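Local coordinates for protein LysR family transcriptional regulator (Vibrio vulnificus, PDB 5B7H) that probably acts as a DNA-binding transcription regulator of the LysR family, OxyR type, this chain being its regulatory domain, at residues Thr151-Val156 with Asp176-Val181; Ser115-Glu120 with Lys140-Ser145; Arg83-Asp88 with Ile194-Arg199; Gln17-Cys22 with Asn46-Glu51. The protein carries 1 engineered substitution. One frame throughout, in Å; residues are numbered along the deposited sequence.

Interaction 1. Residues Thr151-Val156 with Asp176-Val181; sequences TLVQMV and DNQNLV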
loop_
_atom_site.group_PDB
_atom_site.type_symbol
_atom_site.label_atom_id
_atom_site.label_comp_id
_atom_site.label_asym_id
_atom_site.label_seq_id
_atom_site.Cartn_x
_atom_site.Cartn_y
_atom_site.Cartn_z
ATOM N N THR A 151 -3.875 3.896 -5.517
ATOM C CA THR A 151 -4.504 5.130 -6.018
ATOM C C THR A 151 -4.549 5.150 -7.543
ATOM O O THR A 151 -5.483 5.715 -8.134
ATOM C CB THR A 151 -3.863 6.392 -5.436
ATOM O OG1 THR A 151 -2.458 6.407 -5.732
ATOM C CG2 THR A 151 -4.107 6.519 -3.930
ATOM N N LEU A 152 -3.592 4.489 -8.191
ATOM C CA LEU A 152 -3.673 4.299 -9.632
ATOM C C LEU A 152 -4.943 3.547 -10.012
ATOM O O LEU A 152 -5.700 3.963 -10.921
ATOM C CB LEU A 152 -2.435 3.528 -10.084
ATOM C CG LEU A 152 -2.324 3.112 -11.548
ATOM C CD1 LEU A 152 -2.415 4.315 -12.449
ATOM C CD2 LEU A 152 -0.980 2.351 -11.710
ATOM N N VAL A 153 -5.197 2.422 -9.342
ATOM C CA VAL A 153 -6.377 1.628 -9.657
ATOM C C VAL A 153 -7.651 2.403 -9.337
ATOM O O VAL A 153 -8.652 2.315 -10.078
ATOM C CB VAL A 153 -6.291 0.317 -8.864
ATOM C CG1 VAL A 153 -7.682 -0.382 -8.872
ATOM C CG2 VAL A 153 -5.171 -0.557 -9.490
ATOM N N GLN A 154 -7.638 3.205 -8.262
ATOM C CA GLN A 154 -8.814 4.014 -7.945
ATOM C C GLN A 154 -9.099 5.041 -9.040
ATOM O O GLN A 154 -10.265 5.293 -9.355
ATOM C CB GLN A 154 -8.652 4.717 -6.600
ATOM C CG GLN A 154 -8.702 3.727 -5.416
ATOM C CD GLN A 154 -7.924 4.187 -4.194
ATOM O OE1 GLN A 154 -7.251 5.238 -4.218
ATOM N NE2 GLN A 154 -7.940 3.363 -3.165
ATOM N N MET A 155 -8.072 5.654 -9.626
ATOM C CA MET A 155 -8.331 6.571 -10.746
ATOM C C MET A 155 -8.933 5.840 -11.942
ATOM O O MET A 155 -9.844 6.361 -12.603
ATOM C CB MET A 155 -7.073 7.319 -11.181
ATOM C CG MET A 155 -6.636 8.344 -10.146
ATOM S SD MET A 155 -5.279 9.386 -10.679
ATOM C CE MET A 155 -3.889 8.257 -10.571
ATOM N N VAL A 156 -8.463 4.616 -12.219
ATOM C CA VAL A 156 -9.082 3.831 -13.287
ATOM C C VAL A 156 -10.522 3.522 -12.913
ATOM O O VAL A 156 -11.429 3.597 -13.756
ATOM C CB VAL A 156 -8.238 2.564 -13.542
ATOM C CG1 VAL A 156 -8.981 1.609 -14.516
ATOM C CG2 VAL A 156 -6.874 2.956 -14.147
ATOM N N ASP A 176 -11.296 -5.805 -5.863
ATOM C CA ASP A 176 -12.606 -6.117 -5.262
ATOM C C ASP A 176 -13.430 -4.853 -5.020
ATOM O O ASP A 176 -12.940 -3.807 -4.521
ATOM C CB ASP A 176 -12.415 -6.781 -3.911
ATOM C CG ASP A 176 -12.079 -8.258 -4.021
ATOM O OD1 ASP A 176 -12.198 -8.854 -5.126
ATOM O OD2 ASP A 176 -11.701 -8.825 -2.958
ATOM N N ASN A 177 -14.701 -4.947 -5.397
ATOM C CA ASN A 177 -15.681 -3.897 -5.136
ATOM C C ASN A 177 -15.391 -2.580 -5.872
ATOM O O ASN A 177 -16.053 -1.563 -5.589
ATOM C CB ASN A 177 -15.914 -3.682 -3.622
ATOM C CG ASN A 177 -16.499 -4.872 -2.995
ATOM O OD1 ASN A 177 -17.444 -5.412 -3.536
ATOM N ND2 ASN A 177 -15.979 -5.289 -1.844
ATOM N N GLN A 178 -14.528 -2.593 -6.881
ATOM C CA GLN A 178 -14.254 -1.372 -7.646
ATOM C C GLN A 178 -14.836 -1.394 -9.038
ATOM O O GLN A 178 -14.608 -0.457 -9.800
ATOM C CB GLN A 178 -12.738 -1.104 -7.709
ATOM C CG GLN A 178 -12.152 -1.024 -6.286
ATOM C CD GLN A 178 -10.886 -0.206 -6.259
ATOM O OE1 GLN A 178 -10.949 0.997 -6.447
ATOM N NE2 GLN A 178 -9.729 -0.862 -6.055
ATOM N N ASN A 179 -15.590 -2.445 -9.380
ATOM C CA ASN A 179 -16.333 -2.557 -10.645
ATOM C C ASN A 179 -15.427 -2.415 -11.876
ATOM O O ASN A 179 -15.768 -1.703 -12.821
ATOM C CB ASN A 179 -17.500 -1.556 -10.668
ATOM C CG ASN A 179 -18.624 -2.011 -11.538
ATOM O OD1 ASN A 179 -18.610 -3.137 -12.021
ATOM N ND2 ASN A 179 -19.592 -1.147 -11.774
ATOM N N LEU A 180 -14.294 -3.141 -11.888
ATOM C CA LEU A 180 -13.301 -3.098 -12.956
ATOM C C LEU A 180 -13.390 -4.356 -13.809
ATOM O O LEU A 180 -13.962 -5.388 -13.411
ATOM C CB LEU A 180 -11.884 -3.005 -12.382
ATOM C CG LEU A 180 -11.727 -1.735 -11.526
ATOM C CD1 LEU A 180 -10.460 -1.811 -10.728
ATOM C CD2 LEU A 180 -11.725 -0.533 -12.434
ATOM N N VAL A 181 -12.872 -4.237 -15.030
ATOM C CA VAL A 181 -12.794 -5.335 -15.994
ATOM C C VAL A 181 -11.328 -5.583 -16.281
ATOM O O VAL A 181 -10.574 -4.632 -16.522
ATOM C CB VAL A 181 -13.529 -4.981 -17.296
ATOM C CG1 VAL A 181 -13.363 -6.125 -18.296
ATOM C CG2 VAL A 181 -15.029 -4.769 -16.980
#
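Helix 149-157 passes the turn before strand 180-198 with the CA atoms of Q154 and Q178 7.7 Å apart, and no hydrogen bond joins the two segments. V153 and V156, one helical turn apart, receive L180, which divides its two methyls between them. L180 CD1 lies 3.6 Å from V153 CG1, and L180 CD2 lies 4.1 Å from V156 CG1. V153 CG1 is anti to the backbone N (chi1 165°), and this methyl also meets the amide of Q178, with Q178 NE2 3.5 Å away. The two side chains cross at about a right angle. The segments belong to the LysR substrate-binding domain, related to periplasmic binding proteins, and here a helix packs on the start of a sheet strand. Q178 OE1 reaches over to Q154 CG at 3.7 Å. The two amide planes are turned 60° against each other, and each amide is held elsewhere. Q178 NE2 bonds to L174 O of the same chain, while Q154 NE2 bonds to A27 O of the second subunit. L31 and C32 of that second subunit pack on Q154 and Q178, placing this edge of the contact at the dimer interface.

Interaction 2. Residues Ser115-Glu120 with Lys140-Ser145; sequences SVFLLE and KINPFS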
loop_
_atom_site.group_PDB
_atom_site.type_symbol
_atom_site.label_atom_id
_atom_site.label_comp_id
_atom_site.label_asym_id
_atom_site.label_seq_id
_atom_site.Cartn_x
_atom_site.Cartn_y
_atom_site.Cartn_z
ATOM N N SER A 115 -4.771 8.551 -22.055
ATOM C CA SER A 115 -5.686 7.663 -21.330
ATOM C C SER A 115 -4.996 6.609 -20.486
ATOM O O SER A 115 -5.674 5.918 -19.720
ATOM C CB SER A 115 -6.660 6.984 -22.297
ATOM O OG SER A 115 -5.937 6.187 -23.254
ATOM N N VAL A 116 -3.688 6.440 -20.621
ATOM C CA VAL A 116 -2.955 5.412 -19.881
ATOM C C VAL A 116 -2.286 6.073 -18.691
ATOM O O VAL A 116 -1.415 6.932 -18.870
ATOM C CB VAL A 116 -1.915 4.731 -20.778
ATOM C CG1 VAL A 116 -1.120 3.717 -19.940
ATOM C CG2 VAL A 116 -2.608 4.088 -21.918
ATOM N N PHE A 117 -2.666 5.686 -17.477
ATOM C CA PHE A 117 -2.070 6.247 -16.267
ATOM C C PHE A 117 -0.971 5.301 -15.783
ATOM O O PHE A 117 -1.107 4.071 -15.882
ATOM C CB PHE A 117 -3.139 6.415 -15.161
ATOM C CG PHE A 117 -4.058 7.583 -15.385
ATOM C CD1 PHE A 117 -3.832 8.783 -14.683
ATOM C CD2 PHE A 117 -5.079 7.539 -16.363
ATOM C CE1 PHE A 117 -4.692 9.897 -14.865
ATOM C CE2 PHE A 117 -5.938 8.638 -16.570
ATOM C CZ PHE A 117 -5.730 9.821 -15.826
ATOM N N LEU A 118 0.144 5.878 -15.338
ATOM C CA LEU A 118 1.295 5.088 -14.889
ATOM C C LEU A 118 1.840 5.667 -13.596
ATOM O O LEU A 118 1.712 6.867 -13.343
ATOM C CB LEU A 118 2.464 5.153 -15.882
ATOM C CG LEU A 118 2.078 4.571 -17.253
ATOM C CD1 LEU A 118 3.154 4.910 -18.284
ATOM C CD2 LEU A 118 1.848 3.051 -17.193
ATOM N N LEU A 119 2.446 4.795 -12.779
ATOM C CA LEU A 119 3.216 5.284 -11.645
ATOM C C LEU A 119 4.418 6.111 -12.108
ATOM O O LEU A 119 4.977 5.914 -13.206
ATOM C CB LEU A 119 3.761 4.118 -10.811
ATOM C CG LEU A 119 2.675 3.259 -10.175
ATOM C CD1 LEU A 119 3.282 1.947 -9.652
ATOM C CD2 LEU A 119 1.954 4.004 -8.984
ATOM N N GLU A 120 4.837 7.040 -11.244
ATOM C CA GLU A 120 6.097 7.764 -11.432
ATOM C C GLU A 120 7.300 6.772 -11.504
ATOM O O GLU A 120 7.223 5.646 -11.029
ATOM C CB GLU A 120 6.351 8.647 -10.214
ATOM C CG GLU A 120 5.355 9.736 -9.949
ATOM C CD GLU A 120 5.776 10.604 -8.740
ATOM O OE1 GLU A 120 6.602 10.104 -7.921
ATOM O OE2 GLU A 120 5.288 11.769 -8.618
ATOM N N LYS A 140 -0.136 8.461 -25.573
ATOM C CA LYS A 140 -1.238 7.817 -24.875
ATOM C C LYS A 140 -1.100 7.927 -23.375
ATOM O O LYS A 140 -2.031 7.546 -22.646
ATOM C CB LYS A 140 -1.391 6.349 -25.279
ATOM C CG LYS A 140 -1.583 6.143 -26.792
ATOM C CD LYS A 140 -2.702 7.013 -27.305
ATOM C CE LYS A 140 -2.950 6.822 -28.804
ATOM N NZ LYS A 140 -4.028 7.749 -29.280
ATOM N N ILE A 141 0.038 8.381 -22.866
ATOM C CA ILE A 141 0.265 8.345 -21.424
ATOM C C ILE A 141 -0.224 9.653 -20.810
ATOM O O ILE A 141 0.125 10.753 -21.271
ATOM C CB ILE A 141 1.755 8.117 -21.107
ATOM C CG1 ILE A 141 2.258 6.786 -21.666
ATOM C CG2 ILE A 141 2.053 8.331 -19.588
ATOM C CD1 ILE A 141 3.792 6.696 -21.626
ATOM N N ASN A 142 -1.042 9.544 -19.773
ATOM C CA ASN A 142 -1.532 10.738 -19.104
ATOM C C ASN A 142 -0.392 11.431 -18.356
ATOM O O ASN A 142 0.424 10.771 -17.703
ATOM C CB ASN A 142 -2.624 10.363 -18.088
ATOM C CG ASN A 142 -3.381 11.607 -17.598
ATOM O OD1 ASN A 142 -2.864 12.360 -16.763
ATOM N ND2 ASN A 142 -4.570 11.861 -18.172
ATOM N N PRO A 143 -0.293 12.758 -18.439
ATOM C CA PRO A 143 0.816 13.445 -17.758
ATOM C C PRO A 143 0.731 13.466 -16.238
ATOM O O PRO A 143 1.753 13.771 -15.603
ATOM C CB PRO A 143 0.743 14.867 -18.308
ATOM C CG PRO A 143 -0.685 15.015 -18.814
ATOM C CD PRO A 143 -1.045 13.653 -19.339
ATOM N N PHE A 144 -0.400 13.129 -15.631
ATOM C CA PHE A 144 -0.476 13.071 -14.173
ATOM C C PHE A 144 -0.024 11.679 -13.735
ATOM O O PHE A 144 -0.707 10.679 -14.004
ATOM C CB PHE A 144 -1.893 13.374 -13.708
ATOM C CG PHE A 144 -2.032 13.360 -12.214
ATOM C CD1 PHE A 144 -2.420 12.196 -11.533
ATOM C CD2 PHE A 144 -1.723 14.506 -11.496
ATOM C CE1 PHE A 144 -2.546 12.233 -10.155
ATOM C CE2 PHE A 144 -1.838 14.524 -10.128
ATOM C CZ PHE A 144 -2.224 13.405 -9.473
ATOM N N SER A 145 1.120 11.617 -13.065
ATOM C CA SER A 145 1.657 10.345 -12.621
ATOM C C SER A 145 1.080 9.937 -11.279
ATOM O O SER A 145 0.934 10.757 -10.370
ATOM C CB SER A 145 3.167 10.437 -12.485
ATOM O OG SER A 145 3.740 10.775 -13.737
HETATM O O HOH W 1 0.249 8.742 -15.801
#
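V116 and I141 form a single backbone bridge between two loops that flank helix 124-132. Two hydrogen bonds make it: V116 N to K140 O and N142 N to V116 O, each 2.8 Å. A water links the loops further on. It accepts from L118 N at 2.9 Å and lies 2.8 Å from both N142 O and F144 O. F117 and N142 lie side by side and point the same way. N142 CG is anti to the backbone N (chi1 -167°), and the amide stacks on the ring with the planes 15° apart. N142 CB makes a CH-pi contact, 3.7 Å from the ring centre and over the face. N142 CG and ND2 lie nearest the CZ end of the ring. The L118 and I141 side chains cross at about a right angle, with L118 CD1 3.8 Å from I141 CG2. E120 CG also touches S145 CB. The amide has its own polar partners. N142 OD1 accepts from F144 N (2.8 Å) on a lone pair in the carbonyl plane, forming an Asx turn, and ND2 bonds to E114 O. With both ends of the amide bonded, its rotation is fixed and it is held flat against F117.

Interaction 3. Residues Arg83-Asp88 with Ile194-Arg199; sequences RVVGQD and IGLVWR. With SO4 (sulfate ion), chain D.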
loop_
_atom_site.group_PDB
_atom_site.type_symbol
_atom_site.label_atom_id
_atom_site.label_comp_id
_atom_site.label_asym_id
_atom_site.label_seq_id
_atom_site.Cartn_x
_atom_site.Cartn_y
_atom_site.Cartn_z
ATOM N N ARG A 83 18.610 -14.420 -8.094
ATOM C CA ARG A 83 17.985 -15.641 -8.550
ATOM C C ARG A 83 16.552 -15.297 -8.927
ATOM O O ARG A 83 15.792 -14.866 -8.057
ATOM C CB ARG A 83 17.975 -16.674 -7.413
ATOM C CG ARG A 83 17.384 -17.981 -7.816
ATOM C CD ARG A 83 17.826 -19.090 -6.836
ATOM N NE ARG A 83 16.998 -20.233 -7.059
ATOM C CZ ARG A 83 17.076 -21.338 -6.366
ATOM N NH1 ARG A 83 17.941 -21.420 -5.351
ATOM N NH2 ARG A 83 16.227 -22.318 -6.655
ATOM N N VAL A 84 16.173 -15.500 -10.182
ATOM C CA VAL A 84 14.791 -15.336 -10.617
ATOM C C VAL A 84 13.995 -16.549 -10.166
ATOM O O VAL A 84 14.416 -17.692 -10.363
ATOM C CB VAL A 84 14.735 -15.205 -12.134
ATOM C CG1 VAL A 84 13.290 -15.279 -12.651
ATOM C CG2 VAL A 84 15.411 -13.890 -12.537
ATOM N N VAL A 85 12.829 -16.299 -9.574
ATOM C CA VAL A 85 12.033 -17.367 -8.968
ATOM C C VAL A 85 10.682 -17.528 -9.610
ATOM O O VAL A 85 10.021 -18.553 -9.368
ATOM C CB VAL A 85 11.859 -17.140 -7.447
ATOM C CG1 VAL A 85 13.239 -17.308 -6.730
ATOM C CG2 VAL A 85 11.251 -15.722 -7.132
ATOM N N GLY A 86 10.249 -16.578 -10.413
ATOM C CA GLY A 86 9.006 -16.792 -11.150
ATOM C C GLY A 86 8.639 -15.574 -11.975
ATOM O O GLY A 86 9.373 -14.593 -12.044
ATOM N N GLN A 87 7.492 -15.683 -12.639
ATOM C CA GLN A 87 7.028 -14.644 -13.544
ATOM C C GLN A 87 5.634 -14.235 -13.078
ATOM O O GLN A 87 4.837 -15.097 -12.689
ATOM C CB GLN A 87 6.967 -15.219 -14.982
ATOM C CG GLN A 87 8.353 -15.485 -15.615
ATOM C CD GLN A 87 9.071 -16.664 -14.969
ATOM O OE1 GLN A 87 8.517 -17.778 -14.881
ATOM N NE2 GLN A 87 10.307 -16.421 -14.464
ATOM N N ASP A 88 5.341 -12.941 -13.147
ATOM C CA ASP A 88 4.089 -12.356 -12.678
ATOM C C ASP A 88 3.476 -11.671 -13.895
ATOM O O ASP A 88 4.003 -10.654 -14.359
ATOM C CB ASP A 88 4.457 -11.359 -11.564
ATOM C CG ASP A 88 3.254 -10.670 -10.874
ATOM O OD1 ASP A 88 2.129 -11.232 -10.795
ATOM O OD2 ASP A 88 3.522 -9.541 -10.368
ATOM N N ILE A 194 10.269 -12.043 -11.121
ATOM C CA ILE A 194 10.418 -11.767 -9.710
ATOM C C ILE A 194 11.686 -12.487 -9.271
ATOM O O ILE A 194 11.905 -13.659 -9.626
ATOM C CB ILE A 194 9.205 -12.342 -8.946
ATOM C CG1 ILE A 194 7.882 -11.809 -9.531
ATOM C CG2 ILE A 194 9.352 -12.041 -7.412
ATOM C CD1 ILE A 194 7.746 -10.351 -9.473
ATOM N N GLY A 195 12.502 -11.815 -8.461
ATOM C CA GLY A 195 13.705 -12.489 -8.021
ATOM C C GLY A 195 14.127 -12.097 -6.626
ATOM O O GLY A 195 13.638 -11.129 -6.060
ATOM N N LEU A 196 15.046 -12.893 -6.087
ATOM C CA LEU A 196 15.694 -12.612 -4.813
ATOM C C LEU A 196 17.086 -12.062 -5.114
ATOM O O LEU A 196 17.759 -12.515 -6.048
ATOM C CB LEU A 196 15.841 -13.844 -3.911
ATOM C CG LEU A 196 14.595 -14.086 -3.024
ATOM C CD1 LEU A 196 13.319 -14.425 -3.887
ATOM C CD2 LEU A 196 14.923 -15.199 -1.971
ATOM N N VAL A 197 17.536 -11.123 -4.299
ATOM C CA VAL A 197 18.824 -10.443 -4.506
ATOM C C VAL A 197 19.536 -10.334 -3.168
ATOM O O VAL A 197 18.930 -9.911 -2.174
ATOM C CB VAL A 197 18.612 -9.032 -5.080
ATOM C CG1 VAL A 197 19.967 -8.321 -5.356
ATOM C CG2 VAL A 197 17.838 -9.133 -6.419
ATOM N N TRP A 198 20.847 -10.617 -3.142
ATOM C CA TRP A 198 21.600 -10.603 -1.882
ATOM C C TRP A 198 23.069 -10.305 -2.163
ATOM O O TRP A 198 23.492 -10.236 -3.312
ATOM C CB TRP A 198 21.480 -11.899 -1.081
ATOM C CG TRP A 198 22.000 -13.141 -1.757
ATOM C CD1 TRP A 198 23.259 -13.679 -1.627
ATOM C CD2 TRP A 198 21.246 -14.047 -2.586
ATOM N NE1 TRP A 198 23.340 -14.895 -2.337
ATOM C CE2 TRP A 198 22.112 -15.117 -2.935
ATOM C CE3 TRP A 198 19.938 -14.042 -3.085
ATOM C CZ2 TRP A 198 21.697 -16.189 -3.767
ATOM C CZ3 TRP A 198 19.524 -15.129 -3.913
ATOM C CH2 TRP A 198 20.415 -16.185 -4.224
ATOM N N ARG A 199 23.860 -10.162 -1.096
ATOM C CA ARG A 199 25.289 -9.821 -1.269
ATOM C C ARG A 199 26.101 -11.077 -1.499
ATOM O O ARG A 199 25.934 -12.064 -0.771
ATOM C CB ARG A 199 25.831 -9.160 -0.027
ATOM C CG ARG A 199 25.168 -7.801 0.259
ATOM C CD ARG A 199 25.842 -7.094 1.441
ATOM N NE ARG A 199 25.746 -7.847 2.681
ATOM C CZ ARG A 199 24.631 -7.889 3.425
ATOM N NH1 ARG A 199 23.533 -7.204 3.061
ATOM N NH2 ARG A 199 24.618 -8.645 4.520
HETATM S S SO4 D . 26.412 -11.320 6.562
HETATM O O1 SO4 D . 26.808 -12.697 6.254
HETATM O O2 SO4 D . 26.858 -10.414 5.487
HETATM O O3 SO4 D . 26.936 -10.926 7.864
HETATM O O4 SO4 D . 24.960 -11.313 6.706
#
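R83 pairs with L196 in an antiparallel hydrogen-bonded pair between strands 81-95 and 180-198. Each backbone N donates to the other's O at 2.9 Å. The R83 side chain starts at CB, which lies 4.0 Å from W198 CH2, obliquely to the indole. CG is anti to the backbone N (chi1 -178°), and the chain stays extended to NE as it leads away from strand 180-198. The guanidinium ends on helix 205-217. There NH2 makes a salt bridge with E213 and NH1 a hydrogen bond with N209. Further along, the register shifts by one. V85 and G86 both face I194, a classic beta bulge. I194 O takes V85 N at 2.8 Å and G86 N at 3.4 Å, a weak bond. I194 N closes the pairing on G86 O. At the bulge V85 places CG1 4.0 Å from L196 CD1, and its CG2 comes within 3.3 Å of I194 O. D88 CB rests against I194 CG1, while D88 OD2 makes a salt bridge with R192. Beyond the strand, R199 NH2 donates to sulfate O2 at 3.0 Å. The sulfate probably comes from the crystallisation liquor. The chemistry implies a sheet pairing that takes in an extra residue while I194 O still receives V85 N firmly and G86 N weakly. The salt bridge to E213 probably offsets the charge of R83.

Interaction 4. Residues Gln17-Cys22 with Asn46-Glu51; sequences QLKLGC and NLLLRE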
loop_
_atom_site.group_PDB
_atom_site.type_symbol
_atom_site.label_atom_id
_atom_site.label_comp_id
_atom_site.label_asym_id
_atom_site.label_seq_id
_atom_site.Cartn_x
_atom_site.Cartn_y
_atom_site.Cartn_z
ATOM N N GLN A 17 16.677 -14.842 12.584
ATOM C CA GLN A 17 16.053 -13.639 12.061
ATOM C C GLN A 17 16.620 -13.314 10.686
ATOM O O GLN A 17 17.812 -13.498 10.433
ATOM C CB GLN A 17 16.328 -12.529 13.025
ATOM C CG GLN A 17 15.770 -11.212 12.682
ATOM C CD GLN A 17 16.128 -10.224 13.756
ATOM O OE1 GLN A 17 15.453 -10.151 14.792
ATOM N NE2 GLN A 17 17.203 -9.458 13.530
ATOM N N LEU A 18 15.747 -12.846 9.789
ATOM C CA LEU A 18 16.149 -12.390 8.470
ATOM C C LEU A 18 15.493 -11.036 8.232
ATOM O O LEU A 18 14.297 -10.903 8.510
ATOM C CB LEU A 18 15.654 -13.409 7.448
ATOM C CG LEU A 18 16.270 -13.498 6.084
ATOM C CD1 LEU A 18 17.741 -13.830 6.283
ATOM C CD2 LEU A 18 15.547 -14.608 5.331
ATOM N N LYS A 19 16.266 -10.049 7.752
ATOM C CA LYS A 19 15.753 -8.757 7.311
ATOM C C LYS A 19 15.547 -8.785 5.803
ATOM O O LYS A 19 16.505 -8.861 5.036
ATOM C CB LYS A 19 16.648 -7.579 7.744
ATOM C CG LYS A 19 16.758 -7.485 9.281
ATOM C CD LYS A 19 17.838 -6.531 9.716
ATOM C CE LYS A 19 17.559 -5.924 11.071
ATOM N NZ LYS A 19 18.652 -4.969 11.406
ATOM N N LEU A 20 14.309 -8.650 5.381
ATOM C CA LEU A 20 13.962 -8.807 3.969
ATOM C C LEU A 20 13.298 -7.530 3.479
ATOM O O LEU A 20 12.366 -7.036 4.114
ATOM C CB LEU A 20 13.013 -10.025 3.773
ATOM C CG LEU A 20 12.605 -10.307 2.328
ATOM C CD1 LEU A 20 12.391 -11.862 2.189
ATOM C CD2 LEU A 20 11.338 -9.565 1.942
ATOM N N GLY A 21 13.754 -7.018 2.339
ATOM C CA GLY A 21 13.188 -5.835 1.722
ATOM C C GLY A 21 12.373 -6.239 0.504
ATOM O O GLY A 21 12.711 -7.190 -0.197
ATOM N N CYS A 22 11.342 -5.468 0.218
ATOM C CA CYS A 22 10.499 -5.770 -0.923
ATOM C C CYS A 22 9.839 -4.500 -1.442
ATOM O O CYS A 22 9.573 -3.578 -0.667
ATOM C CB CYS A 22 9.438 -6.776 -0.458
ATOM S SG CYS A 22 8.409 -7.495 -1.797
ATOM N N ASN A 46 12.148 -15.745 11.780
ATOM C CA ASN A 46 11.470 -14.484 12.070
ATOM C C ASN A 46 11.833 -13.533 10.946
ATOM O O ASN A 46 13.021 -13.273 10.722
ATOM C CB ASN A 46 11.933 -13.902 13.408
ATOM C CG ASN A 46 11.350 -14.644 14.590
ATOM O OD1 ASN A 46 10.596 -15.598 14.417
ATOM N ND2 ASN A 46 11.674 -14.206 15.788
ATOM N N LEU A 47 10.827 -13.018 10.231
ATOM C CA LEU A 47 11.062 -12.205 9.054
ATOM C C LEU A 47 10.752 -10.754 9.388
ATOM O O LEU A 47 9.581 -10.383 9.499
ATOM C CB LEU A 47 10.188 -12.733 7.909
ATOM C CG LEU A 47 10.566 -12.627 6.459
ATOM C CD1 LEU A 47 11.968 -13.176 6.208
ATOM C CD2 LEU A 47 9.503 -13.392 5.680
ATOM N N LEU A 48 11.790 -9.923 9.546
ATOM C CA LEU A 48 11.662 -8.481 9.712
ATOM C C LEU A 48 11.581 -7.914 8.305
ATOM O O LEU A 48 12.349 -8.336 7.430
ATOM C CB LEU A 48 12.876 -7.902 10.457
ATOM C CG LEU A 48 12.962 -8.425 11.891
ATOM C CD1 LEU A 48 14.214 -7.866 12.505
ATOM C CD2 LEU A 48 11.790 -7.860 12.698
ATOM N N LEU A 49 10.640 -7.028 8.061
ATOM C CA LEU A 49 10.278 -6.640 6.703
ATOM C C LEU A 49 10.460 -5.148 6.501
ATOM O O LEU A 49 10.100 -4.344 7.381
ATOM C CB LEU A 49 8.812 -7.016 6.361
ATOM C CG LEU A 49 8.538 -8.516 6.397
ATOM C CD1 LEU A 49 7.034 -8.689 6.153
ATOM C CD2 LEU A 49 9.285 -9.161 5.258
ATOM N N ARG A 50 10.965 -4.763 5.329
ATOM C CA ARG A 50 11.089 -3.367 4.919
ATOM C C ARG A 50 10.506 -3.187 3.537
ATOM O O ARG A 50 10.838 -3.952 2.621
ATOM C CB ARG A 50 12.588 -3.018 4.870
ATOM C CG ARG A 50 12.912 -1.749 4.112
ATOM C CD ARG A 50 12.653 -0.525 4.904
ATOM N NE ARG A 50 13.277 -0.655 6.216
ATOM C CZ ARG A 50 14.587 -0.517 6.480
ATOM N NH1 ARG A 50 15.475 -0.216 5.506
ATOM N NH2 ARG A 50 15.018 -0.702 7.740
ATOM N N GLU A 51 9.604 -2.224 3.368
ATOM C CA GLU A 51 9.044 -1.903 2.070
ATOM C C GLU A 51 9.645 -0.578 1.617
ATOM O O GLU A 51 9.615 0.422 2.355
ATOM C CB GLU A 51 7.510 -1.824 2.158
ATOM C CG GLU A 51 6.894 -1.475 0.815
ATOM C CD GLU A 51 5.359 -1.482 0.834
ATOM O OE1 GLU A 51 4.787 -0.546 0.212
ATOM O OE2 GLU A 51 4.750 -2.358 1.463
HETATM O O HOH W 2 13.208 -11.568 15.535
#
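Q17 has CG anti to its backbone N, and L48 has CG anti to its carbonyl carbon. The anti chi2 angles of both residues (179° and 177°) then extend Q17 CD and L48 CD1 until they meet on one side of the sheet. L48 CD1 lies 3.3 Å from Q17 CD and 3.5 Å from both Q17 OE1 and Q17 NE2. K19 lies side by side with L48, with its CG on L48 CB. The other side is mostly leucine (L18, L20, L47, L49), with C22 and E51 at its end. L47 CD1 touches L18 CB at 3.9 Å, and L20 CD2 meets L49 CD2, also at 3.9 Å. L18 and L20 pack on L211 of helix 205-217, while L47 and L49 also meet the second subunit. Segments 17-22 and 46-51 run parallel, their axes 25° apart. Strands 16-22 and 45-51 are joined by helix 27-41 in a beta-alpha-beta unit. Five backbone bonds alternate across them, from L18 N to N46 O at one end to C22 N to R50 O at the other. Strand 45-51 is outermost in the sheet of this chain. The face with L48 also carries Q17, K19, N46 and R50. There a water donates to Q17 OE1 (2.8 Å) and accepts from N46 ND2 (3.1 Å). E51 OE2 bonds to S148 of the second subunit and E51 N to T147 of that subunit, so polar bonds tie this outermost strand to the dimer partner.

In the fold
The four contacts fall into two pairs. Interactions 1 and 2 have centres about 15 Å apart and touch: L152 CD1 lies 3.5 Å from F117 CB, and M155 packs on F144. Interactions 3 and 4 are also about 15 Å apart between centres, but their nearest atoms stay about 6 Å apart. Between the pairs the centres are about 28 to 32 Å apart. Strand 180-198 bridges this gap, starting in interaction 1 and ending in interaction 3. The dimer brings the pairs together again. Interaction 4 of one subunit meets interactions 1 and 2 of the other, with L49 on Q154 and L48 on F117. The sulfate is held by R199 at the end of interaction 3.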